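Local coordinates for protein putative dihydrodipicolinate synthase (Thermus thermophilus, PDB 2PCQ) that belongs to the dihydrodipicolinate synthetase family of TIM-barrel proteins, assembles from four chains and holds a bound potassium ion, at residues A[132-135]-A[136-140]; A[156-159]-A[160-163]. All coordinates share one frame; numbering follows the deposited sequence.

Both contacts are local helix starts on the outside of the TIM barrel: contact 1 opens helix 136-142, which comes after strand 121-125 and the short helix 127-130, and contact 2 opens helix 158-167, which follows strand 148-153. Contact 1 is partly buried and has a proline at the N-cap position, whose carbonyl accepts the first helical bond, with aliphatic packing alongside; contact 2 is buried, and an aspartate side chain caps its first turn while its helix also faces a third subunit. The two touch directly. Leu134 O lies 2.9 Å from Arg160 NH2, a probable hydrogen bond, and Leu136 CD2 packs 3.9 Å from Phe163 CD2. A polar link and an apolar one thus join the neighbouring helices.

Contact 1. Residues A[132-135]-A[136-140]; sequences VDLP and LEAVE
Pro135 and Val139 are joined by the first full backbone turn of helix 136-142, on the outside of the TIM barrel: Val139 N donates to Pro135 O over 3.1 Å with an N-H...O angle of 159°, the donor lying in the carbonyl plane. Ala138 N reaches the same oxygen at 3.0 Å, but its angle of 121° makes that bond weak. Pro135 occupies the N-cap position, so the carbonyl of the residue just before the helix takes both donors. Methyl groups gather round that oxygen too, Ala138 CB at 3.4 Å from Pro135 O and Val139 CG2 at 3.5 Å from it. Leu134, one residue earlier, adds apolar packing. Its CG stands anti to the backbone N (chi1 179°), which carries the branch to the Val139 side chain; the two cross at about a right angle, with Leu134 CG 4.0 Å from Val139 CG2, and Leu134 CD1 lies 4.4 Å from Ala138 CB. Leu134 also packs on Leu123 of strand 121-125 and on Leu108 of helix 107-118. Leu136 turns the other way, against Arg160 and Tyr164 of helix 158-167, thereby tying the start of one helix to the next. The exposed Glu137 bends at chi2 and folds back to the CB edge of the proline ring, which brings Glu137 OE1 to 3.6 Å from Pro135 CB.

Contact 2. Residues A[156-159]-A[160-163]; sequences GDLS and RIAF
Asp157 and Arg160 meet through backbone and side chain together. Arg160 N donates to Asp157 O at 3.1 Å, from 44° above the carbonyl plane, and the aliphatic part of the arginine runs past the aspartate, with Arg160 CG 4.0 Å from Asp157 OD2. The two side chains cross at about a right angle and their charged ends stay apart, Asp157 OD2 being 5.6 Å from Arg160 NE. The carboxylate serves the helix instead: Asp157 OD1 takes the N-H of Ser159 at 3.0 Å, met on its anti side, 32° out of the carboxylate plane, and a CG anti to the backbone N (chi1 178°) sets it at the helix mouth. Further along, Ala162 N bonds to Leu158 O at 2.9 Å and Phe163 N to Ser159 O at 3.0 Å, while Leu158 and Ile161 lie side by side, Leu158 CD2 at 3.7 Å from Ile161 CG1. In the next shell, Asp153 forms a salt bridge with Arg160 NE, which ties the guanidinium to the end of strand 148-153. Ser159 OG is hydrogen-bonded to His177 of the third subunit, and Leu158 packs on its counterpart there, so the helix start also forms part of the interface with that subunit. An aspartate N-cap of this kind opens helix 158-167 of the beta-alpha-beta unit between strands 148-153 and 172-175, the repeating element of a TIM barrel.

Contact 1. Residues A[132-135]-A[136-140]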
loop_
_atom_site.group_PDB
_atom_site.type_symbol
_atom_site.label_atom_id
_atom_site.label_comp_id
_atom_site.label_asym_id
_atom_site.label_seq_id
_atom_site.Cartn_x
_atom_site.Cartn_y
_atom_site.Cartn_z
ATOM N N VAL A 132 1.750 7.824 -8.684
ATOM C CA VAL A 132 0.429 8.431 -8.576
ATOM C C VAL A 132 -0.489 7.707 -9.545
ATOM O O VAL A 132 -0.041 7.143 -10.545
ATOM C CB VAL A 132 0.424 9.950 -8.917
ATOM C CG1 VAL A 132 1.265 10.719 -7.903
ATOM C CG2 VAL A 132 0.921 10.176 -10.338
ATOM N N ASP A 133 -1.779 7.725 -9.250
ATOM C CA ASP A 133 -2.749 7.049 -10.089
ATOM C C ASP A 133 -3.317 7.955 -11.181
ATOM O O ASP A 133 -3.188 9.177 -11.128
ATOM C CB ASP A 133 -3.876 6.507 -9.202
ATOM C CG ASP A 133 -4.849 5.625 -9.960
ATOM O OD1 ASP A 133 -4.393 4.824 -10.801
ATOM O OD2 ASP A 133 -6.067 5.722 -9.702
ATOM N N LEU A 134 -3.902 7.329 -12.195
ATOM C CA LEU A 134 -4.559 8.022 -13.297
ATOM C C LEU A 134 -5.852 7.223 -13.407
ATOM O O LEU A 134 -5.942 6.259 -14.168
ATOM C CB LEU A 134 -3.752 7.922 -14.595
ATOM C CG LEU A 134 -4.384 8.614 -15.817
ATOM C CD1 LEU A 134 -4.737 10.051 -15.486
ATOM C CD2 LEU A 134 -3.423 8.575 -16.987
ATOM N N PRO A 135 -6.860 7.599 -12.604
ATOM C CA PRO A 135 -8.166 6.940 -12.565
ATOM C C PRO A 135 -8.755 6.656 -13.932
ATOM O O PRO A 135 -8.640 7.469 -14.847
ATOM C CB PRO A 135 -9.021 7.916 -11.762
ATOM C CG PRO A 135 -8.027 8.533 -10.824
ATOM C CD PRO A 135 -6.852 8.790 -11.733
ATOM N N LEU A 136 -9.380 5.492 -14.070
ATOM C CA LEU A 136 -10.010 5.125 -15.327
ATOM C C LEU A 136 -11.125 6.130 -15.625
ATOM O O LEU A 136 -11.431 6.403 -16.788
ATOM C CB LEU A 136 -10.564 3.694 -15.249
ATOM C CG LEU A 136 -9.485 2.606 -15.134
ATOM C CD1 LEU A 136 -10.119 1.237 -14.908
ATOM C CD2 LEU A 136 -8.632 2.611 -16.393
ATOM N N GLU A 137 -11.721 6.691 -14.576
ATOM C CA GLU A 137 -12.779 7.686 -14.752
ATOM C C GLU A 137 -12.210 8.887 -15.501
ATOM O O GLU A 137 -12.861 9.444 -16.379
ATOM C CB GLU A 137 -13.325 8.171 -13.403
ATOM C CG GLU A 137 -14.159 7.168 -12.614
ATOM C CD GLU A 137 -13.351 5.982 -12.105
ATOM O OE1 GLU A 137 -12.147 6.153 -11.807
ATOM O OE2 GLU A 137 -13.930 4.879 -11.987
ATOM N N ALA A 138 -10.993 9.290 -15.137
ATOM C CA ALA A 138 -10.342 10.424 -15.782
ATOM C C ALA A 138 -9.992 10.082 -17.225
ATOM O O ALA A 138 -10.156 10.906 -18.123
ATOM C CB ALA A 138 -9.084 10.815 -15.014
ATOM N N VAL A 139 -9.508 8.865 -17.449
ATOM C CA VAL A 139 -9.158 8.441 -18.802
ATOM C C VAL A 139 -10.395 8.490 -19.698
ATOM O O VAL A 139 -10.324 8.936 -20.840
ATOM C CB VAL A 139 -8.585 7.000 -18.821
ATOM C CG1 VAL A 139 -8.298 6.573 -20.261
ATOM C CG2 VAL A 139 -7.303 6.931 -17.988
ATOM N N GLU A 140 -11.531 8.037 -19.176
ATOM C CA GLU A 140 -12.765 8.039 -19.949
ATOM C C GLU A 140 -13.265 9.458 -20.233
ATOM O O GLU A 140 -13.838 9.724 -21.289
ATOM C CB GLU A 140 -13.848 7.226 -19.229
ATOM C CG GLU A 140 -15.192 7.232 -19.954
ATOM C CD GLU A 140 -16.094 6.085 -19.543
ATOM O OE1 GLU A 140 -15.979 5.613 -18.396
ATOM O OE2 GLU A 140 -16.930 5.663 -20.370
#

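Contact 2. Residues A[156-159]-A[160-163]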
loop_
_atom_site.group_PDB
_atom_site.type_symbol
_atom_site.label_atom_id
_atom_site.label_comp_id
_atom_site.label_asym_id
_atom_site.label_seq_id
_atom_site.Cartn_x
_atom_site.Cartn_y
_atom_site.Cartn_z
ATOM N N GLY A 156 1.049 -2.670 -15.908
ATOM C CA GLY A 156 1.043 -4.120 -15.869
ATOM C C GLY A 156 -0.277 -4.603 -15.284
ATOM O O GLY A 156 -0.448 -5.783 -14.998
ATOM N N ASP A 157 -1.211 -3.679 -15.089
ATOM C CA ASP A 157 -2.527 -4.027 -14.559
ATOM C C ASP A 157 -3.432 -4.158 -15.776
ATOM O O ASP A 157 -3.983 -3.168 -16.256
ATOM C CB ASP A 157 -3.042 -2.920 -13.629
ATOM C CG ASP A 157 -4.436 -3.207 -13.091
ATOM O OD1 ASP A 157 -5.094 -4.145 -13.589
ATOM O OD2 ASP A 157 -4.881 -2.488 -12.175
ATOM N N LEU A 158 -3.584 -5.381 -16.270
ATOM C CA LEU A 158 -4.383 -5.609 -17.463
ATOM C C LEU A 158 -5.882 -5.391 -17.306
ATOM O O LEU A 158 -6.620 -5.463 -18.288
ATOM C CB LEU A 158 -4.092 -7.000 -18.049
ATOM C CG LEU A 158 -2.627 -7.250 -18.458
ATOM C CD1 LEU A 158 -2.578 -8.216 -19.629
ATOM C CD2 LEU A 158 -1.948 -5.960 -18.859
ATOM N N SER A 159 -6.336 -5.128 -16.081
ATOM C CA SER A 159 -7.749 -4.834 -15.861
ATOM C C SER A 159 -7.991 -3.487 -16.539
ATOM O O SER A 159 -9.060 -3.239 -17.099
ATOM C CB SER A 159 -8.064 -4.714 -14.365
ATOM O OG SER A 159 -8.162 -5.993 -13.769
ATOM N N ARG A 160 -6.984 -2.620 -16.485
ATOM C CA ARG A 160 -7.088 -1.300 -17.102
ATOM C C ARG A 160 -7.127 -1.445 -18.620
ATOM O O ARG A 160 -7.929 -0.799 -19.292
ATOM C CB ARG A 160 -5.905 -0.417 -16.684
ATOM C CG ARG A 160 -5.908 -0.034 -15.198
ATOM C CD ARG A 160 -4.652 0.755 -14.819
ATOM N NE ARG A 160 -4.525 1.999 -15.578
ATOM C CZ ARG A 160 -4.988 3.181 -15.178
ATOM N NH1 ARG A 160 -5.612 3.300 -14.013
ATOM N NH2 ARG A 160 -4.837 4.250 -15.951
ATOM N N ILE A 161 -6.268 -2.307 -19.157
ATOM C CA ILE A 161 -6.218 -2.538 -20.601
ATOM C C ILE A 161 -7.568 -3.081 -21.074
ATOM O O ILE A 161 -8.095 -2.650 -22.104
ATOM C CB ILE A 161 -5.118 -3.565 -20.974
ATOM C CG1 ILE A 161 -3.752 -3.095 -20.453
ATOM C CG2 ILE A 161 -5.086 -3.769 -22.482
ATOM C CD1 ILE A 161 -3.218 -1.849 -21.109
ATOM N N ALA A 162 -8.120 -4.026 -20.316
ATOM C CA ALA A 162 -9.410 -4.626 -20.653
ATOM C C ALA A 162 -10.500 -3.558 -20.651
ATOM O O ALA A 162 -11.420 -3.591 -21.474
ATOM C CB ALA A 162 -9.753 -5.735 -19.654
ATOM N N PHE A 163 -10.391 -2.616 -19.719
ATOM C CA PHE A 163 -11.350 -1.522 -19.611
ATOM C C PHE A 163 -11.316 -0.666 -20.880
ATOM O O PHE A 163 -12.353 -0.393 -21.475
ATOM C CB PHE A 163 -11.027 -0.644 -18.398
ATOM C CG PHE A 163 -11.874 0.595 -18.304
ATOM C CD1 PHE A 163 -13.092 0.575 -17.633
ATOM C CD2 PHE A 163 -11.460 1.780 -18.901
ATOM C CE1 PHE A 163 -13.887 1.725 -17.556
ATOM C CE2 PHE A 163 -12.244 2.931 -18.834
ATOM C CZ PHE A 163 -13.460 2.905 -18.161
#